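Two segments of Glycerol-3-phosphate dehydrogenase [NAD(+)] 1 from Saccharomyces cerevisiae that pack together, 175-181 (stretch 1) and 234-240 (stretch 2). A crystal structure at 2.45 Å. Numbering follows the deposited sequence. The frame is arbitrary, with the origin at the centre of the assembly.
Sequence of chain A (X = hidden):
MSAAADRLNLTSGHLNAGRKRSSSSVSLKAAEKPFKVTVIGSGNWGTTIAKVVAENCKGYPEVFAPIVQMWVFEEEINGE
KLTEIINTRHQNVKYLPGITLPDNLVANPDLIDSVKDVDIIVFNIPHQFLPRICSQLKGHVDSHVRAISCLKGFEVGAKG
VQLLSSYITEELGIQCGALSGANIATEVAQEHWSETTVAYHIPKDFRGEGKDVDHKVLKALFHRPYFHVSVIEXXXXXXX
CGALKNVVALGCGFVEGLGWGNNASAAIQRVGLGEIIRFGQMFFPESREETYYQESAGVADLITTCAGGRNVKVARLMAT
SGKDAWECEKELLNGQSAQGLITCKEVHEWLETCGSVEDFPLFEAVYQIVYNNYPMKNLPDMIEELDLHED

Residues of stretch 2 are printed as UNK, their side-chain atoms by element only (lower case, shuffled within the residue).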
ATOM      1  N   GLN A 175      31.937  -2.234  -7.323  1.00 77.54           N
ATOM      2  CA  GLN A 175      30.762  -2.529  -6.482  1.00 73.64           C
ATOM      3  C   GLN A 175      29.658  -1.537  -6.845  1.00 73.03           C
ATOM      4  O   GLN A 175      29.948  -0.359  -7.068  1.00 72.06           O
ATOM      5  CB  GLN A 175      31.100  -2.457  -4.981  1.00 75.28           C
ATOM      6  CG  GLN A 175      30.025  -3.063  -4.062  1.00 81.17           C
ATOM      7  CD  GLN A 175      29.959  -4.582  -4.033  1.00 98.84           C
ATOM      8  OE1 GLN A 175      30.764  -5.301  -4.650  1.00 97.45           O
ATOM      9  NE2 GLN A 175      29.013  -5.108  -3.260  1.00 82.82           N
ATOM     10  N   CYS A 176      28.411  -2.023  -6.970  1.00 66.93           N
ATOM     11  CA  CYS A 176      27.302  -1.174  -7.399  1.00 63.31           C
ATOM     12  C   CYS A 176      25.979  -1.472  -6.723  1.00 64.52           C
ATOM     13  O   CYS A 176      25.466  -2.588  -6.820  1.00 64.64           O
ATOM     14  CB  CYS A 176      27.173  -1.181  -8.923  1.00 63.94           C
ATOM     15  SG  CYS A 176      25.924  -0.049  -9.573  1.00 64.20           S
ATOM     16  N   GLY A 177      25.436  -0.451  -6.069  1.00 58.73           N
ATOM     17  CA  GLY A 177      24.140  -0.509  -5.412  1.00 56.15           C
ATOM     18  C   GLY A 177      23.064   0.168  -6.236  1.00 59.39           C
ATOM     19  O   GLY A 177      23.289   0.499  -7.404  1.00 60.44           O
ATOM     20  N   ALA A 178      21.884   0.385  -5.642  1.00 54.28           N
ATOM     21  CA  ALA A 178      20.774   1.027  -6.351  1.00 51.52           C
ATOM     22  C   ALA A 178      20.051   2.089  -5.528  1.00 50.81           C
ATOM     23  O   ALA A 178      20.121   2.069  -4.305  1.00 49.55           O
ATOM     24  CB  ALA A 178      19.791  -0.020  -6.858  1.00 51.66           C
ATOM     25  N   LEU A 179      19.416   3.052  -6.218  1.00 46.02           N
ATOM     26  CA  LEU A 179      18.601   4.123  -5.647  1.00 43.93           C
ATOM     27  C   LEU A 179      17.246   4.061  -6.360  1.00 47.44           C
ATOM     28  O   LEU A 179      17.193   4.180  -7.587  1.00 45.78           O
ATOM     29  CB  LEU A 179      19.264   5.509  -5.833  1.00 44.40           C
ATOM     30  CG  LEU A 179      18.569   6.719  -5.174  1.00 46.56           C
ATOM     31  CD1 LEU A 179      19.565   7.744  -4.730  1.00 47.16           C
ATOM     32  CD2 LEU A 179      17.540   7.372  -6.118  1.00 47.13           C
ATOM     33  N   SER A 180      16.160   3.833  -5.588  1.00 45.15           N
ATOM     34  CA  SER A 180      14.784   3.742  -6.106  1.00 43.65           C
ATOM     35  C   SER A 180      13.759   4.052  -5.012  1.00 45.33           C
ATOM     36  O   SER A 180      13.940   3.667  -3.869  1.00 44.92           O
ATOM     37  CB  SER A 180      14.529   2.356  -6.697  1.00 46.88           C
ATOM     38  OG  SER A 180      13.386   2.317  -7.533  1.00 52.41           O
ATOM     39  N   GLY A 181      12.695   4.748  -5.374  1.00 41.29           N
ATOM     40  CA  GLY A 181      11.626   5.093  -4.441  1.00 38.77           C
ATOM     41  C   GLY A 181      10.433   5.712  -5.129  1.00 40.33           C
ATOM     42  O   GLY A 181      10.443   5.875  -6.348  1.00 38.97           O
ATOM     43  N   UNK A 234      19.599  -4.875   0.555  1.00 60.55           N
ATOM     44  CA  UNK A 234      18.836  -5.539  -0.498  1.00 59.17           C
ATOM     45  C   UNK A 234      18.703  -4.779  -1.828  1.00 62.64           C
ATOM     46  O   UNK A 234      17.678  -4.143  -2.097  1.00 61.03           O
ATOM     47  o   UNK A 234      15.577  -7.362  -0.474  1.00 62.66           O
ATOM     48  c   UNK A 234      17.498  -6.065   0.063  1.00 59.18           C
ATOM     49  c   UNK A 234      16.733  -7.040  -0.817  1.00 63.17           C
ATOM     50  o   UNK A 234      17.288  -7.481  -1.848  1.00 63.93           O
ATOM     51  N   UNK A 235      19.755  -4.890  -2.676  1.00 60.52           N
ATOM     52  CA  UNK A 235      19.839  -4.299  -4.017  1.00 58.74           C
ATOM     53  C   UNK A 235      18.815  -4.976  -4.949  1.00 64.65           C
ATOM     54  O   UNK A 235      18.187  -4.294  -5.757  1.00 62.44           O
ATOM     55  c   UNK A 235      22.241  -3.475  -3.741  1.00 63.16           C
ATOM     56  c   UNK A 235      21.348  -3.868  -6.046  1.00 62.37           C
ATOM     57  c   UNK A 235      21.297  -4.322  -4.591  1.00 63.33           C
ATOM     58  N   UNK A 236      18.639  -6.302  -4.825  1.00 64.60           N
ATOM     59  CA  UNK A 236      17.694  -7.065  -5.644  1.00 65.17           C
ATOM     60  C   UNK A 236      16.222  -6.637  -5.419  1.00 67.77           C
ATOM     61  O   UNK A 236      15.529  -6.347  -6.398  1.00 67.10           O
ATOM     62  c   UNK A 236      17.867  -8.551  -5.389  1.00 68.91           C
ATOM     63  N   UNK A 237      15.790  -6.563  -4.150  1.00 63.58           N
ATOM     64  CA  UNK A 237      14.434  -6.183  -3.746  1.00 61.45           C
ATOM     65  C   UNK A 237      13.974  -4.845  -4.284  1.00 65.19           C
ATOM     66  O   UNK A 237      12.930  -4.770  -4.940  1.00 64.11           O
ATOM     67  N   UNK A 238      14.768  -3.815  -4.085  1.00 62.90           N
ATOM     68  CA  UNK A 238      14.403  -2.506  -4.577  1.00 61.54           C
ATOM     69  C   UNK A 238      14.349  -2.378  -6.095  1.00 63.47           C
ATOM     70  O   UNK A 238      13.578  -1.604  -6.610  1.00 62.23           O
ATOM     71  c   UNK A 238      16.326  -0.860  -4.768  1.00 65.55           C
ATOM     72  c   UNK A 238      15.228  -1.423  -3.892  1.00 66.21           C
ATOM     73  c   UNK A 238      15.874  -1.996  -2.720  1.00 70.64           C
ATOM     74  c   UNK A 238      17.007   0.300  -4.139  1.00 70.36           C
ATOM     75  N   UNK A 239      15.131  -3.191  -6.787  1.00 60.25           N
ATOM     76  CA  UNK A 239      15.171  -3.261  -8.253  1.00 60.42           C
ATOM     77  C   UNK A 239      13.979  -3.919  -8.935  1.00 64.64           C
ATOM     78  O   UNK A 239      13.505  -3.403  -9.948  1.00 63.36           O
ATOM     79  o   UNK A 239      17.587  -3.317  -8.100  1.00 68.26           O
ATOM     80  c   UNK A 239      16.464  -3.922  -8.717  1.00 63.71           C
ATOM     81  N   UNK A 240      13.521  -5.065  -8.422  1.00 63.04           N
ATOM     82  CA  UNK A 240      12.403  -5.782  -9.036  1.00 64.50           C
ATOM     83  C   UNK A 240      11.067  -5.049  -8.947  1.00 66.29           C
ATOM     84  O   UNK A 240      10.270  -5.116  -9.883  1.00 66.32           O
ATOM     85  c   UNK A 240      13.683  -8.015  -9.052  1.00 74.33           C
ATOM     86  c   UNK A 240      12.355  -7.298  -8.710  1.00 70.74           C
ATOM     87  c   UNK A 240      10.762  -8.416  -7.255  1.00 82.62           C
ATOM     88  c   UNK A 240      11.911  -7.565  -7.280  1.00 70.71           C
TER
HETATM   89  O   HOH W   1      14.010  -0.010  -9.468  1.00 56.65           O

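Position 234 carries two carbons, the second bearing two oxygens. That is a short carboxylate, and asparagine would look the same by shape but not by element. The side chain is out of reach of stretch 1. It lies just before the helix, and one oxygen accepts from the backbone N of position 237. The residue is Asp 234, the N-cap. The bond from 237 N to Asp 234 OD1 is 2.9 Å long and nearly straight, at 164°.

Position 235 has three carbons, one carrying the other two. The two outer carbons lie against Gly 177 and Ala 178. A fork at CB with no further atoms identifies Val 235. Its CA-to-CB bond points toward the strand, and chi1 is t. Val 235 CG2 packs on the backbone of Gly 177, 3.9 Å from Gly 177 CA, and Val 235 CG1 lies 4.2 Å from Ala 178 CB.

Position 236 has a single carbon, which touches nothing on stretch 1, so it is Ala 236. Its CA-to-CB bond points away from the strand.

Position 237 has no side-chain atoms and makes no contact with stretch 1. It is Gly 237. An ideal CB here would sit 2.5 Å from Asp 234 OD2, a clash with the capping residue.

Position 238 has four carbons, forked at the first, with one arm two carbons long. The end of that arm lies against Ala 178 and the backbone of Ser 180. This is Ile 238. Its CA-to-CB bond points toward the strand. Ile 238 CD1 is 3.6 Å from Ala 178 O and 3.9 Å from Ser 180 N. The same CD1 lies 3.9 Å from Ala 178 CB.

Position 239 has one carbon followed by one oxygen, and the oxygen lies near Ala 178 CB. It is Ser 239. The CA-to-CB bond points sideways. Ser 239 OG donates to Val 235 O at 2.6 Å, one turn back in the helix, and lies 4.2 Å from Ala 178 CB.

Position 240 again has four carbons forked at the first, with one two-carbon arm. The side chain is out of reach of stretch 1. This is Ile 240.

The helix runs at 40° to the strand, with the axes 8.2 Å apart at closest approach. Val 235 and Ile 238 present apolar side chains to Ala 178, and Ile 238 extends to Ser 180. No direct hydrogen bond crosses. Water 1 links the segments, its O donating to Ser 180 OG at 3.1 Å and weakly to Ile 238 O at 3.3 Å. The contact is small, burying 246 Å² in total.

Stretch 2 234-240: DVAGISI
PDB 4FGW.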